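Local coordinates for endonuclease II (Enterobacteria phage t4, PDB 2WSH), which nicks and cleaves cytosine-containing double-stranded DNA in a sequence-specific, magnesium-dependent way, helping the phage degrade host DNA and scavenge its nucleotides, at residues A[19-24]-A[32-37]; A[39-44]-A[104-109]; A[46-51]-A[95-100]. The protein carries 1 engineered substitution. All coordinates share one frame; numbering follows the deposited sequence. Where two conformers were deposited one is given.

Interaction 1 (A[19-24]-A[32-37])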
loop_
_atom_site.group_PDB
_atom_site.type_symbol
_atom_site.label_atom_id
_atom_site.label_comp_id
_atom_site.label_asym_id
_atom_site.label_seq_id
_atom_site.Cartn_x
_atom_site.Cartn_y
_atom_site.Cartn_z
ATOM N N LYS A 19 26.921 -0.168 3.479
ATOM C CA LYS A 19 27.862 -1.212 3.864
ATOM C C LYS A 19 27.601 -1.667 5.288
ATOM O O LYS A 19 27.538 -0.857 6.212
ATOM C CB LYS A 19 29.311 -0.749 3.718
ATOM C CG LYS A 19 30.300 -1.700 4.371
ATOM C CD LYS A 19 31.706 -1.520 3.833
ATOM C CE LYS A 19 32.664 -2.476 4.523
ATOM N NZ LYS A 19 34.049 -2.368 3.994
ATOM N N TYR A 20 27.449 -2.973 5.456
ATOM C CA TYR A 20 27.115 -3.536 6.749
ATOM C C TYR A 20 28.367 -4.062 7.431
ATOM O O TYR A 20 28.663 -3.691 8.561
ATOM C CB TYR A 20 26.078 -4.647 6.588
ATOM C CG TYR A 20 25.680 -5.316 7.884
ATOM C CD1 TYR A 20 24.980 -4.625 8.864
ATOM C CD2 TYR A 20 25.998 -6.646 8.122
ATOM C CE1 TYR A 20 24.616 -5.242 10.051
ATOM C CE2 TYR A 20 25.640 -7.268 9.302
ATOM C CZ TYR A 20 24.947 -6.565 10.261
ATOM O OH TYR A 20 24.590 -7.194 11.431
ATOM N N THR A 21 29.106 -4.925 6.744
ATOM C CA THR A 21 30.357 -5.430 7.295
ATOM C C THR A 21 31.275 -6.000 6.226
ATOM O O THR A 21 30.898 -6.133 5.061
ATOM C CB THR A 21 30.123 -6.501 8.385
ATOM O OG1 THR A 21 31.356 -6.768 9.066
ATOM C CG2 THR A 21 29.605 -7.795 7.771
ATOM N N GLU A 22 32.490 -6.329 6.644
ATOM C CA GLU A 22 33.483 -6.922 5.767
ATOM C C GLU A 22 33.993 -8.188 6.439
ATOM O O GLU A 22 34.060 -8.256 7.665
ATOM C CB GLU A 22 34.626 -5.932 5.541
ATOM C CG GLU A 22 35.806 -6.470 4.753
ATOM C CD GLU A 22 36.762 -5.367 4.330
ATOM O OE1 GLU A 22 36.339 -4.194 4.303
ATOM O OE2 GLU A 22 37.933 -5.671 4.017
ATOM N N LEU A 23 34.324 -9.201 5.645
ATOM C CA LEU A 23 34.898 -10.424 6.193
ATOM C C LEU A 23 36.409 -10.422 5.993
ATOM O O LEU A 23 36.903 -9.955 4.969
ATOM C CB LEU A 23 34.280 -11.661 5.539
ATOM C CG LEU A 23 32.782 -11.872 5.751
ATOM C CD1 LEU A 23 32.355 -13.204 5.167
ATOM C CD2 LEU A 23 32.437 -11.801 7.228
ATOM N N GLU A 24 37.141 -10.943 6.971
ATOM C CA GLU A 24 38.595 -10.955 6.897
ATOM C C GLU A 24 39.213 -12.135 7.642
ATOM O O GLU A 24 38.798 -12.472 8.751
ATOM C CB GLU A 24 39.165 -9.630 7.410
ATOM C CG GLU A 24 38.474 -9.095 8.654
ATOM C CD GLU A 24 38.623 -7.592 8.798
ATOM O OE1 GLU A 24 39.064 -6.942 7.825
ATOM O OE2 GLU A 24 38.297 -7.060 9.881
ATOM N N LYS A 32 37.652 -13.636 11.363
ATOM C CA LYS A 32 37.526 -12.951 12.646
ATOM C C LYS A 32 36.063 -12.747 13.010
ATOM O O LYS A 32 35.195 -12.733 12.137
ATOM C CB LYS A 32 38.245 -11.599 12.612
ATOM C CG LYS A 32 39.709 -11.672 12.205
ATOM C CD LYS A 32 40.356 -10.297 12.270
ATOM C CE LYS A 32 41.686 -10.267 11.535
ATOM N NZ LYS A 32 42.223 -8.879 11.442
ATOM N N GLN A 33 35.792 -12.595 14.303
ATOM C CA GLN A 33 34.433 -12.362 14.779
ATOM C C GLN A 33 33.895 -11.022 14.294
ATOM O O GLN A 33 34.655 -10.135 13.906
ATOM C CB GLN A 33 34.373 -12.424 16.306
ATOM C CG GLN A 33 34.464 -13.827 16.872
ATOM C CD GLN A 33 34.666 -13.835 18.373
ATOM O OE1 GLN A 33 33.800 -13.399 19.131
ATOM N NE2 GLN A 33 35.815 -14.337 18.812
ATOM N N LEU A 34 32.576 -10.882 14.323
ATOM C CA LEU A 34 31.930 -9.682 13.826
ATOM C C LEU A 34 31.249 -8.914 14.949
ATOM O O LEU A 34 30.315 -9.413 15.580
ATOM C CB LEU A 34 30.902 -10.043 12.755
ATOM C CG LEU A 34 31.389 -10.963 11.637
ATOM C CD1 LEU A 34 30.232 -11.351 10.738
ATOM C CD2 LEU A 34 32.508 -10.307 10.838
ATOM N N SER A 35 31.727 -7.701 15.202
ATOM C CA SER A 35 31.057 -6.807 16.132
ATOM C C SER A 35 30.177 -5.863 15.325
ATOM O O SER A 35 30.654 -4.880 14.756
ATOM C CB SER A 35 32.072 -6.029 16.972
ATOM O OG SER A 35 31.487 -5.571 18.180
ATOM N N ILE A 36 28.890 -6.182 15.264
ATOM C CA ILE A 36 27.953 -5.441 14.432
ATOM C C ILE A 36 26.567 -5.438 15.062
ATOM O O ILE A 36 26.141 -6.440 15.637
ATOM C CB ILE A 36 27.857 -6.064 13.028
ATOM C CG1 ILE A 36 27.679 -7.579 13.138
ATOM C CG2 ILE A 36 29.097 -5.736 12.207
ATOM C CD1 ILE A 36 27.918 -8.325 11.843
ATOM N N PRO A 37 25.858 -4.304 14.964
ATOM C CA PRO A 37 24.477 -4.250 15.449
ATOM C C PRO A 37 23.610 -5.094 14.532
ATOM O O PRO A 37 24.032 -5.421 13.424
ATOM C CB PRO A 37 24.105 -2.770 15.297
ATOM C CG PRO A 37 25.397 -2.044 15.061
ATOM C CD PRO A 37 26.289 -3.026 14.380
HETATM O O HOH W 1 35.517 -11.112 9.641
#
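Lys19 sends an extended side chain along its own strand to Glu22, NZ to OE1 at 2.9 Å, meeting the lone pair of OE1 that faces away from the other carboxylate oxygen; Glu98 is a second acidic partner of the same ammonium group. Tyr20, its CG anti to the backbone N, brings the tip of its phenol ring to Ile36 and Pro37. Tyr20 OH donates to Pro37 O at 2.7 Å, in the plane of that carbonyl, and the oxygen also lies near the plane of the ring, at its edge. Ile36 crosses Tyr20 at about a right angle, its CD1 3.6 Å from Tyr20 CE2. CD1 gets there because CG1 of Ile36 takes the crowded position between backbone N and carbonyl carbon (chi1 48°), while CG2 turns to Thr21, 4.0 Å from OG1. Tyr20 and Thr21 together face Phe99 as a classic beta bulge, on the side where strand 18-23 joins the antiparallel sheet through strand 97-111. Segment 32-37 runs back almost antiparallel to this strand, at 169°, but as an irregular connection rather than a sheet strand. Farther along, Leu23 CD2 meets Leu34 CD2 at 3.9 Å, the two chains crossing obliquely; Leu34 also touches Ile65 of helix 61-73, and Leu23 touches Phe99, so the pair spans from sheet to helix. At Glu24 the backbones join: Lys32 N donates to Glu24 O at 3.1 Å, nearly along the C=O axis (173°), and one water accepts from Glu24 N and donates to Lys32 O.

Interaction 2 (A[39-44]-A[104-109]). With PO4 (phosphate ion), chain E.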
loop_
_atom_site.group_PDB
_atom_site.type_symbol
_atom_site.label_atom_id
_atom_site.label_comp_id
_atom_site.label_asym_id
_atom_site.label_seq_id
_atom_site.Cartn_x
_atom_site.Cartn_y
_atom_site.Cartn_z
ATOM N N LYS A 39 20.325 -6.089 12.063
ATOM C CA LYS A 39 19.610 -5.427 10.990
ATOM C C LYS A 39 18.618 -6.441 10.441
ATOM O O LYS A 39 19.003 -7.537 10.039
ATOM C CB LYS A 39 20.585 -4.948 9.913
ATOM C CG LYS A 39 20.039 -3.838 9.029
ATOM C CD LYS A 39 21.160 -2.968 8.491
ATOM C CE LYS A 39 21.546 -1.875 9.480
ATOM N NZ LYS A 39 20.598 -0.721 9.436
ATOM N N TYR A 40 17.338 -6.083 10.449
ATOM C CA TYR A 40 16.281 -7.029 10.124
ATOM C C TYR A 40 15.546 -6.649 8.847
ATOM O O TYR A 40 15.453 -5.472 8.501
ATOM C CB TYR A 40 15.279 -7.115 11.278
ATOM C CG TYR A 40 15.916 -7.281 12.639
ATOM C CD1 TYR A 40 16.222 -8.541 13.137
ATOM C CD2 TYR A 40 16.210 -6.175 13.428
ATOM C CE1 TYR A 40 16.806 -8.697 14.385
ATOM C CE2 TYR A 40 16.795 -6.321 14.676
ATOM C CZ TYR A 40 17.088 -7.583 15.150
ATOM O OH TYR A 40 17.670 -7.729 16.388
ATOM N N ASN A 41 15.033 -7.658 8.150
ATOM C CA ASN A 41 14.148 -7.433 7.013
ATOM C C ASN A 41 14.808 -6.630 5.892
ATOM O O ASN A 41 14.344 -5.547 5.538
ATOM C CB ASN A 41 12.875 -6.728 7.488
ATOM C CG ASN A 41 11.714 -6.905 6.534
ATOM O OD1 ASN A 41 10.772 -6.113 6.536
ATOM N ND2 ASN A 41 11.772 -7.949 5.712
ATOM N N VAL A 42 15.890 -7.159 5.332
ATOM C CA VAL A 42 16.641 -6.421 4.323
ATOM C C VAL A 42 16.983 -7.250 3.093
ATOM O O VAL A 42 17.000 -8.484 3.130
ATOM C CB VAL A 42 17.978 -5.892 4.887
ATOM C CG1 VAL A 42 17.737 -4.934 6.045
ATOM C CG2 VAL A 42 18.859 -7.055 5.316
ATOM N N ILE A 43 17.256 -6.549 2.002
ATOM C CA ILE A 43 17.948 -7.131 0.868
ATOM C C ILE A 43 19.423 -6.953 1.165
ATOM O O ILE A 43 19.858 -5.863 1.535
ATOM C CB ILE A 43 17.613 -6.398 -0.437
ATOM C CG1 ILE A 43 16.152 -6.638 -0.821
ATOM C CG2 ILE A 43 18.556 -6.830 -1.559
ATOM C CD1 ILE A 43 15.806 -8.101 -1.023
ATOM N N TYR A 44 20.198 -8.022 1.046
ATOM C CA TYR A 44 21.630 -7.879 1.234
ATOM C C TYR A 44 22.396 -8.175 -0.042
ATOM O O TYR A 44 21.918 -8.888 -0.918
ATOM C CB TYR A 44 22.140 -8.695 2.427
ATOM C CG TYR A 44 22.181 -10.199 2.256
ATOM C CD1 TYR A 44 23.339 -10.832 1.823
ATOM C CD2 TYR A 44 21.081 -10.986 2.571
ATOM C CE1 TYR A 44 23.399 -12.205 1.691
ATOM C CE2 TYR A 44 21.129 -12.366 2.435
ATOM C CZ TYR A 44 22.294 -12.965 1.997
ATOM O OH TYR A 44 22.360 -14.328 1.863
ATOM N N CYS A 104 14.363 -2.839 3.931
ATOM C CA CYS A 104 13.018 -2.967 3.388
ATOM C C CYS A 104 11.996 -2.878 4.520
ATOM O O CYS A 104 12.365 -2.766 5.686
ATOM C CB CYS A 104 12.863 -4.279 2.614
ATOM S SG CYS A 104 13.746 -4.329 1.021
ATOM N N PHE A 105 10.715 -2.932 4.176
ATOM C CA PHE A 105 9.665 -2.734 5.166
ATOM C C PHE A 105 8.495 -3.677 4.928
ATOM O O PHE A 105 8.573 -4.591 4.107
ATOM C CB PHE A 105 9.176 -1.288 5.119
ATOM C CG PHE A 105 8.668 -0.873 3.773
ATOM C CD1 PHE A 105 7.309 -0.846 3.511
ATOM C CD2 PHE A 105 9.549 -0.537 2.762
ATOM C CE1 PHE A 105 6.839 -0.477 2.270
ATOM C CE2 PHE A 105 9.085 -0.165 1.519
ATOM C CZ PHE A 105 7.727 -0.137 1.274
ATOM N N ASN A 106 7.404 -3.446 5.649
ATOM C CA ASN A 106 6.213 -4.272 5.509
ATOM C C ASN A 106 4.971 -3.477 5.131
ATOM O O ASN A 106 4.803 -2.330 5.542
ATOM C CB ASN A 106 5.973 -5.070 6.790
ATOM C CG ASN A 106 7.013 -6.152 6.997
ATOM O OD1 ASN A 106 6.927 -7.230 6.411
ATOM N ND2 ASN A 106 8.006 -5.866 7.828
ATOM N N LEU A 107 4.110 -4.093 4.332
ATOM C CA LEU A 107 2.846 -3.484 3.949
ATOM C C LEU A 107 1.702 -4.399 4.358
ATOM O O LEU A 107 1.759 -5.613 4.156
ATOM C CB LEU A 107 2.812 -3.226 2.442
ATOM C CG LEU A 107 3.784 -2.157 1.944
ATOM C CD1 LEU A 107 3.952 -2.239 0.434
ATOM C CD2 LEU A 107 3.293 -0.784 2.355
ATOM N N SER A 108 0.670 -3.813 4.948
ATOM C CA SER A 108 -0.474 -4.581 5.404
ATOM C C SER A 108 -1.771 -3.949 4.945
ATOM O O SER A 108 -1.874 -2.731 4.816
ATOM C CB SER A 108 -0.473 -4.710 6.926
ATOM O OG SER A 108 0.457 -5.695 7.341
HETATM N N MSE A 109 -2.758 -4.798 4.694
HETATM C CA MSE A 109 -4.082 -4.350 4.314
HETATM C C MSE A 109 -5.081 -5.125 5.148
HETATM O O MSE A 109 -4.939 -6.332 5.325
HETATM C CB MSE A 109 -4.317 -4.611 2.830
HETATM C CG MSE A 109 -5.763 -4.569 2.404
HETATM SE SE MSE A 109 -5.942 -5.274 0.592
HETATM C CE MSE A 109 -7.877 -5.520 0.574
HETATM P P PO4 E . 20.047 -16.944 1.658
HETATM O O1 PO4 E . 20.005 -16.168 0.364
HETATM O O2 PO4 E . 18.644 -17.142 2.183
HETATM O O3 PO4 E . 20.703 -18.293 1.462
HETATM O O4 PO4 E . 20.858 -16.133 2.636
#
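The amide planes of Asn41 and Asn106 are nearly parallel, 13° apart, but offset, so that the two groups meet by their tips rather than stack, and the side chains cross obliquely. Asn41, with CG anti to its backbone N, puts OD1 3.1 Å from ND2 of Asn106. Beside them a backbone bond closes the contact: Cys104 N donates to Asn41 O at 3.1 Å, in the carbonyl plane though somewhat bent (147° at the hydrogen). Cys104 turns SG beside its backbone N, where Ile43 CG1 rests against the sulfur at 3.8 Å. Ile43 also reaches helix 121-132 at Ala125, the engineered residue, while Cys104 packs on Ile121 and Glu124 of that helix. Beyond Cys104, residues Asn106 to Met109 (a selenomethionine) pair antiparallel with a strand of a second subunit, carrying the sheet across the interface of the tetramer. In the other direction Tyr44 holds its ring edge-on to a phosphate ion, probably from the crystallisation liquor: OH donates to phosphate O4 at a very short 2.5 Å. Asn41, with positive phi and psi, forms a G1 bulge with Val42 facing Thr58, and strand 42-48 starts with Val42-Ile43-Tyr44, which by sequence corresponds to the GIY half of the GIY-YIG nuclease motif, with Tyr54 and Gly56 on the partner strand in the YIG half.

Interaction 3 (A[46-51]-A[95-100])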
loop_
_atom_site.group_PDB
_atom_site.type_symbol
_atom_site.label_atom_id
_atom_site.label_comp_id
_atom_site.label_asym_id
_atom_site.label_seq_id
_atom_site.Cartn_x
_atom_site.Cartn_y
_atom_site.Cartn_z
ATOM N N ILE A 46 26.295 -9.210 -1.592
ATOM C CA ILE A 46 27.663 -9.632 -1.372
ATOM C C ILE A 46 28.513 -9.060 -2.488
ATOM O O ILE A 46 28.159 -9.182 -3.664
ATOM C CB ILE A 46 27.787 -11.164 -1.356
ATOM C CG1 ILE A 46 26.839 -11.757 -0.317
ATOM C CG2 ILE A 46 29.229 -11.582 -1.078
ATOM C CD1 ILE A 46 26.999 -13.251 -0.129
ATOM N N ALA A 47 29.620 -8.424 -2.115
ATOM C CA ALA A 47 30.528 -7.815 -3.082
ATOM C C ALA A 47 31.935 -8.361 -2.915
ATOM O O ALA A 47 32.441 -8.465 -1.798
ATOM C CB ALA A 47 30.534 -6.298 -2.931
ATOM N N ILE A 48 32.550 -8.718 -4.035
ATOM C CA ILE A 48 33.912 -9.233 -4.053
ATOM C C ILE A 48 34.759 -8.291 -4.900
ATOM O O ILE A 48 34.497 -8.108 -6.090
ATOM C CB ILE A 48 33.972 -10.654 -4.654
ATOM C CG1 ILE A 48 32.979 -11.588 -3.953
ATOM C CG2 ILE A 48 35.379 -11.218 -4.550
ATOM C CD1 ILE A 48 33.324 -11.883 -2.504
ATOM N N ASN A 49 35.765 -7.686 -4.281
ATOM C CA ASN A 49 36.553 -6.666 -4.952
ATOM C C ASN A 49 35.648 -5.574 -5.527
ATOM O O ASN A 49 35.834 -5.122 -6.657
ATOM C CB ASN A 49 37.434 -7.302 -6.027
ATOM C CG ASN A 49 38.379 -8.343 -5.451
ATOM O OD1 ASN A 49 38.854 -8.204 -4.323
ATOM N ND2 ASN A 49 38.648 -9.394 -6.217
ATOM N N ASP A 50 34.644 -5.191 -4.741
ATOM C CA ASP A 50 33.718 -4.115 -5.098
ATOM C C ASP A 50 32.705 -4.495 -6.178
ATOM O O ASP A 50 31.975 -3.639 -6.673
ATOM C CB ASP A 50 34.492 -2.864 -5.525
ATOM C CG ASP A 50 35.394 -2.336 -4.430
ATOM O OD1 ASP A 50 34.910 -2.166 -3.291
ATOM O OD2 ASP A 50 36.586 -2.091 -4.709
ATOM N N GLU A 51 32.652 -5.774 -6.538
ATOM C CA GLU A 51 31.773 -6.216 -7.613
ATOM C C GLU A 51 30.666 -7.113 -7.071
ATOM O O GLU A 51 30.925 -8.061 -6.330
ATOM C CB GLU A 51 32.568 -6.904 -8.723
ATOM C CG GLU A 51 33.622 -5.993 -9.345
ATOM C CD GLU A 51 34.362 -6.634 -10.505
ATOM O OE1 GLU A 51 33.735 -7.398 -11.270
ATOM O OE2 GLU A 51 35.573 -6.365 -10.653
ATOM N N SER A 95 40.975 -11.782 -1.805
ATOM C CA SER A 95 40.034 -10.762 -2.254
ATOM C C SER A 95 39.305 -10.097 -1.092
ATOM O O SER A 95 39.302 -10.610 0.027
ATOM C CB SER A 95 39.020 -11.370 -3.221
ATOM O OG SER A 95 39.665 -11.862 -4.382
ATOM N N LYS A 96 38.690 -8.950 -1.367
ATOM C CA LYS A 96 37.901 -8.240 -0.366
ATOM C C LYS A 96 36.444 -8.682 -0.443
ATOM O O LYS A 96 35.854 -8.673 -1.518
ATOM C CB LYS A 96 37.986 -6.733 -0.595
ATOM C CG LYS A 96 37.415 -5.907 0.548
ATOM C CD LYS A 96 36.861 -4.583 0.052
ATOM C CE LYS A 96 37.787 -3.938 -0.965
ATOM N NZ LYS A 96 37.134 -2.794 -1.666
ATOM N N VAL A 97 35.867 -9.054 0.696
ATOM C CA VAL A 97 34.498 -9.569 0.733
ATOM C C VAL A 97 33.607 -8.694 1.605
ATOM O O VAL A 97 33.787 -8.630 2.824
ATOM C CB VAL A 97 34.447 -11.011 1.282
ATOM C CG1 VAL A 97 33.003 -11.500 1.358
ATOM C CG2 VAL A 97 35.297 -11.943 0.430
ATOM N N GLU A 98 32.638 -8.035 0.980
ATOM C CA GLU A 98 31.787 -7.085 1.685
ATOM C C GLU A 98 30.310 -7.439 1.602
ATOM O O GLU A 98 29.841 -7.980 0.601
ATOM C CB GLU A 98 32.000 -5.674 1.130
ATOM C CG GLU A 98 33.414 -5.149 1.294
ATOM C CD GLU A 98 33.623 -3.822 0.589
ATOM O OE1 GLU A 98 33.432 -3.765 -0.644
ATOM O OE2 GLU A 98 33.982 -2.838 1.268
ATOM N N PHE A 99 29.587 -7.132 2.670
ATOM C CA PHE A 99 28.140 -7.247 2.688
ATOM C C PHE A 99 27.515 -5.864 2.796
ATOM O O PHE A 99 27.903 -5.067 3.652
ATOM C CB PHE A 99 27.692 -8.100 3.874
ATOM C CG PHE A 99 27.977 -9.560 3.710
ATOM C CD1 PHE A 99 26.994 -10.421 3.258
ATOM C CD2 PHE A 99 29.229 -10.073 4.003
ATOM C CE1 PHE A 99 27.253 -11.771 3.105
ATOM C CE2 PHE A 99 29.494 -11.419 3.846
ATOM C CZ PHE A 99 28.504 -12.268 3.396
ATOM N N TYR A 100 26.556 -5.585 1.919
ATOM C CA TYR A 100 25.761 -4.367 1.990
ATOM C C TYR A 100 24.322 -4.725 2.340
ATOM O O TYR A 100 23.867 -5.832 2.063
ATOM C CB TYR A 100 25.777 -3.636 0.651
ATOM C CG TYR A 100 27.079 -2.942 0.325
ATOM C CD1 TYR A 100 27.165 -1.554 0.323
ATOM C CD2 TYR A 100 28.219 -3.670 0.009
ATOM C CE1 TYR A 100 28.351 -0.911 0.019
ATOM C CE2 TYR A 100 29.409 -3.036 -0.294
ATOM C CZ TYR A 100 29.469 -1.657 -0.288
ATOM O OH TYR A 100 30.650 -1.020 -0.590
HETATM O O HOH W 2 34.263 -6.102 -2.053
#
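Lys96 can be traced along the end of the hairpin from its backbone outward. CB passes 4.1 Å from OD1 of Asn49, the same oxygen that accepts Lys96 N at 3.1 Å from above its carbonyl plane. CG stands anti to the backbone N, beside the carboxylate of Glu22. A bend at chi3 (-43°) then turns the chain toward Asp50, with CE 4.1 Å from Asp50 OD1. At the tip, NZ forms a salt bridge with that oxygen at 2.8 Å, coming from above the carboxylate plane. Glu98 OE1 is only a long salt-bridge partner of NZ, yet it lies 3.4 Å from Asp50 OD1, so the ammonium group probably eases the repulsion of the two acids; Glu98 OE2 is paired with Lys19. A water accepts from Asp50 N and lies within donating distance of Glu98 OE1 and Lys96 O, which compete for its protons. Asn49 and Asp50 are the central residues of a type I' turn, Ile48 to Glu51, that links strands 42-48 and 51-58 as a beta hairpin of the GIY-YIG domain. Strand 42-48 is at the same time paired antiparallel with strand 97-111: Ala47 and Glu98 form a hydrogen-bonded pair, each N to the other's O at 2.8 Å. The non-hydrogen-bonded pairs on either side bring apolar chains alongside each other on the opposite face, Ile48 CD1 against Val97 CG2 at 3.5 Å and Ile46 CG1 against Phe99 CE1 at 3.4 Å. Trp136 packs against both isoleucines.

From the N terminus, interaction 1 closes first, a short loop that folds the connection after strand 18-23 back over it, complete before strand 42-48 begins. Interaction 2 opens next at 39-44 and closes only at 104-109, after the hairpin and two helices. Interaction 3 lies within that span, joining the far end of strand 42-48 to the start of strand 97-111, so the two contacts secure the same strand pair on opposite sides of the chain's centre. Strand 97-111 is shared more widely: Tyr20 probably bonds through its backbone to Phe99, and Lys19 bridges to Glu98, linking interactions 1 and 3. Tyr20 also packs on Lys39, connecting interactions 1 and 2.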